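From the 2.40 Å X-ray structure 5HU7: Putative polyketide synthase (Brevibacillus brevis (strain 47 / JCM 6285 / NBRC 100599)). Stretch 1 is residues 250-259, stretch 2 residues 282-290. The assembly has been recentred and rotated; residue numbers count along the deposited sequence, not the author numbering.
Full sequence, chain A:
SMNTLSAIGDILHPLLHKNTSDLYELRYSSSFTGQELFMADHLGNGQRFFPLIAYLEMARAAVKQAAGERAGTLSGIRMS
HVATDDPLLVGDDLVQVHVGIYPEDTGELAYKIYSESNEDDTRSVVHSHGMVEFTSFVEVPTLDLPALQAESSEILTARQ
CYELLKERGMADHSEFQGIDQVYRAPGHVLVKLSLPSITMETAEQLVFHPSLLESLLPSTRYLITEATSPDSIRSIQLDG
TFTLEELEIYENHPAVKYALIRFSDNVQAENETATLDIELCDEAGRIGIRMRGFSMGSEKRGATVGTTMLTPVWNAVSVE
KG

Stretch 1, residues 250-259: YENHPAVKYA
Stretch 2, residues 282-290: DEAGRIGIR

Packing of residues 250-259 against residues 282-290 in a putative polyketide synthase. The two segments belong to one chain, bury 591 Å² between them (both sides summed), and run in opposite directions: Tyr250 lies across from Gly288 (CA to CA 5.0 Å) and Lys257 across from Asp282 (CA to CA 4.9 Å). Stretch 1 is loop until a strand begins at Tyr258 (phi/psi -143/154); stretch 2 opens with a type I turn from Asp282 to Gly285, turns a corner at Gly288 (-102/-30), and is strand at Ile289 and Arg290. One hydrogen bond joins the stretches, from Tyr250 N to Gly288 O (2.9 Å, N-H...O angle 162°), nearly straight.

Tyr250 (-87/-19) covers the most surface. Its CA-to-CB bond points toward stretch 2, and with chi1 -56° (m) and chi2 -64° the ring lies along residues 287-290. Tyr250 CD2 comes 3.5 Å from Ile287 O, and Tyr250 CE2 makes an apolar contact with Ile287 CG2 at 3.8 Å; Ile287 is m, t. Farther along, Tyr250 OH is 3.5 Å from Arg290 CD, so the phenol end meets the aliphatic part of the arginine (chi1-chi3 t, t, m), while Arg290 CB sits at the ring edge. Arg290 NE and NH2 are hydrogen-bonded elsewhere in the structure.

Asp282 (-85/-173) packs at the other end. Asp282 CA is 3.2 Å from Ala255 O, a close backbone approach; Ala255 CB and Asp282 CB are 4.3 Å apart. With chi1 64° (p), the carboxylate folds back over its own turn: OD1 of Asp282 accepts from Arg286 N at 2.9 Å and, weakly, from Ala284 N at 3.1 Å. Backbone bonds from Gly285 N to Asp282 O and from Asp282 N to Arg286 O, both 3.2 Å, close the loop. Gly285 adopts 92/-2, where a CB would jam against the preceding carbonyl. Lys257 (m, m, t, m) lays its methylenes on the turn, Lys257 CG lying 3.7 Å from Glu283 N and 3.8 Å from Glu283 CG. Tyr258 (chi1 -67°, m; chi2 86°) turns its ring edge to Asp282 O, 3.8 Å from Tyr258 CD1.

At the Tyr250 end, Gly288 has no side chain, which leaves room for Pro254: Pro254 CB is 4.0 Å from Gly288 CA, and an ideal CB on Gly288 would clash with Pro254 CB at 2.7 Å. Pro254 CG, in a C-gamma endo ring, lies 3.9 Å from Ile289 CD1, an apolar contact; the CA-to-CB bond of Ile289 (m, t) points away from stretch 1, but the end of the side chain comes nearer.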

# COMPACT_ATOMS: atom_id res chain seq x y z
N TYR A 250 13.53 -19.13 10.79
CA TYR A 250 13.44 -20.44 10.11
C TYR A 250 12.03 -20.85 9.67
O TYR A 250 11.90 -21.71 8.81
CB TYR A 250 14.04 -21.52 11.00
CG TYR A 250 15.47 -21.19 11.37
CD1 TYR A 250 16.46 -21.12 10.41
CD2 TYR A 250 15.81 -20.85 12.67
CE1 TYR A 250 17.77 -20.78 10.73
CE2 TYR A 250 17.10 -20.49 13.01
CZ TYR A 250 18.09 -20.49 12.04
OH TYR A 250 19.37 -20.14 12.41
N GLU A 251 10.99 -20.24 10.24
CA GLU A 251 9.61 -20.49 9.85
C GLU A 251 8.76 -19.27 10.17
O GLU A 251 9.11 -18.48 11.05
CB GLU A 251 9.04 -21.74 10.57
CG GLU A 251 8.93 -21.59 12.08
CD GLU A 251 8.84 -22.88 12.87
OE1 GLU A 251 7.98 -22.95 13.77
OE2 GLU A 251 9.68 -23.79 12.66
N ASN A 252 7.63 -19.15 9.51
CA ASN A 252 6.68 -18.07 9.76
C ASN A 252 5.86 -18.52 10.97
O ASN A 252 5.70 -19.73 11.18
CB ASN A 252 5.75 -17.87 8.53
CG ASN A 252 6.48 -17.70 7.20
OD1 ASN A 252 6.98 -16.62 6.86
ND2 ASN A 252 6.60 -18.78 6.42
N HIS A 253 5.33 -17.58 11.76
CA HIS A 253 4.50 -17.93 12.92
C HIS A 253 5.17 -18.98 13.85
O HIS A 253 4.55 -20.01 14.14
CB HIS A 253 3.12 -18.45 12.45
CG HIS A 253 2.60 -17.80 11.21
ND1 HIS A 253 2.17 -18.54 10.13
CD2 HIS A 253 2.57 -16.49 10.88
CE1 HIS A 253 1.84 -17.66 9.19
NE2 HIS A 253 2.05 -16.41 9.61
N PRO A 254 6.42 -18.76 14.31
CA PRO A 254 7.04 -19.77 15.19
C PRO A 254 6.46 -19.75 16.61
O PRO A 254 6.18 -18.69 17.17
CB PRO A 254 8.52 -19.37 15.18
CG PRO A 254 8.52 -17.92 14.96
CD PRO A 254 7.32 -17.61 14.10
N ALA A 255 6.28 -20.94 17.17
CA ALA A 255 5.80 -21.11 18.54
C ALA A 255 7.03 -21.04 19.44
O ALA A 255 7.95 -21.85 19.30
CB ALA A 255 5.13 -22.46 18.68
N VAL A 256 7.08 -20.04 20.32
CA VAL A 256 8.21 -19.80 21.20
C VAL A 256 7.89 -20.18 22.65
O VAL A 256 7.19 -19.45 23.34
CB VAL A 256 8.67 -18.34 21.07
CG1 VAL A 256 9.83 -18.02 22.03
CG2 VAL A 256 9.05 -18.04 19.61
N LYS A 257 8.37 -21.34 23.09
CA LYS A 257 8.17 -21.82 24.45
C LYS A 257 9.42 -21.66 25.30
O LYS A 257 9.30 -21.58 26.52
CB LYS A 257 7.71 -23.27 24.41
CG LYS A 257 6.45 -23.49 23.56
CD LYS A 257 5.30 -22.51 23.88
CE LYS A 257 3.92 -23.10 23.62
NZ LYS A 257 3.71 -23.46 22.19
N TYR A 258 10.61 -21.52 24.69
CA TYR A 258 11.87 -21.36 25.40
C TYR A 258 12.77 -20.42 24.69
O TYR A 258 12.78 -20.37 23.46
CB TYR A 258 12.65 -22.69 25.47
CG TYR A 258 12.01 -23.76 26.32
CD1 TYR A 258 11.05 -24.62 25.79
CD2 TYR A 258 12.39 -23.96 27.63
CE1 TYR A 258 10.45 -25.59 26.56
CE2 TYR A 258 11.80 -24.93 28.42
CZ TYR A 258 10.84 -25.76 27.87
OH TYR A 258 10.22 -26.74 28.63
N ALA A 259 13.66 -19.79 25.47
CA ALA A 259 14.73 -18.95 24.97
C ALA A 259 16.03 -19.41 25.63
O ALA A 259 16.09 -19.48 26.85
CB ALA A 259 14.47 -17.49 25.30
N ASP A 282 10.46 -24.01 20.13
CA ASP A 282 9.16 -24.57 20.55
C ASP A 282 9.38 -25.61 21.68
O ASP A 282 10.49 -25.73 22.17
CB ASP A 282 8.40 -25.17 19.33
CG ASP A 282 9.04 -26.37 18.64
OD1 ASP A 282 10.01 -26.93 19.19
OD2 ASP A 282 8.57 -26.74 17.54
N GLU A 283 8.30 -26.33 22.08
CA GLU A 283 8.31 -27.39 23.12
C GLU A 283 9.29 -28.53 22.81
O GLU A 283 9.80 -29.15 23.73
CB GLU A 283 6.92 -28.06 23.25
CG GLU A 283 5.77 -27.18 23.70
CD GLU A 283 4.48 -27.95 23.91
OE1 GLU A 283 3.86 -28.37 22.91
OE2 GLU A 283 4.09 -28.14 25.09
N ALA A 284 9.45 -28.86 21.51
CA ALA A 284 10.33 -29.94 21.04
C ALA A 284 11.80 -29.52 20.82
O ALA A 284 12.61 -30.38 20.47
CB ALA A 284 9.78 -30.49 19.73
N GLY A 285 12.15 -28.26 20.99
CA GLY A 285 13.52 -27.82 20.78
C GLY A 285 13.81 -27.33 19.38
O GLY A 285 14.94 -26.93 19.12
N ARG A 286 12.83 -27.37 18.45
CA ARG A 286 13.04 -26.88 17.08
C ARG A 286 13.12 -25.34 17.11
O ARG A 286 12.15 -24.66 17.48
CB ARG A 286 11.95 -27.36 16.11
CG ARG A 286 12.20 -26.92 14.64
CD ARG A 286 11.27 -27.60 13.63
NE ARG A 286 11.55 -29.02 13.45
CZ ARG A 286 12.51 -29.53 12.67
NH1 ARG A 286 13.32 -28.73 11.98
NH2 ARG A 286 12.67 -30.85 12.57
N ILE A 287 14.29 -24.80 16.73
CA ILE A 287 14.52 -23.36 16.76
C ILE A 287 13.77 -22.67 15.61
O ILE A 287 13.85 -23.10 14.46
CB ILE A 287 16.05 -23.05 16.71
CG1 ILE A 287 16.71 -23.57 17.97
CG2 ILE A 287 16.31 -21.55 16.53
CD1 ILE A 287 18.13 -23.76 17.91
N GLY A 288 13.03 -21.63 15.96
CA GLY A 288 12.30 -20.81 15.01
C GLY A 288 13.01 -19.50 14.70
O GLY A 288 12.81 -18.95 13.63
N ILE A 289 13.78 -18.95 15.69
CA ILE A 289 14.50 -17.69 15.55
C ILE A 289 15.85 -17.77 16.28
O ILE A 289 15.92 -18.14 17.45
CB ILE A 289 13.69 -16.49 16.13
CG1 ILE A 289 12.28 -16.35 15.50
CG2 ILE A 289 14.49 -15.18 15.94
CD1 ILE A 289 11.31 -15.60 16.33
N ARG A 290 16.90 -17.34 15.61
CA ARG A 290 18.24 -17.29 16.17
C ARG A 290 18.76 -15.85 16.01
O ARG A 290 18.69 -15.31 14.92
CB ARG A 290 19.14 -18.28 15.46
CG ARG A 290 20.63 -18.04 15.67
CD ARG A 290 21.45 -19.12 15.01
NE ARG A 290 21.34 -20.39 15.71
CZ ARG A 290 21.93 -21.52 15.32
NH1 ARG A 290 22.65 -21.56 14.20
NH2 ARG A 290 21.79 -22.63 16.04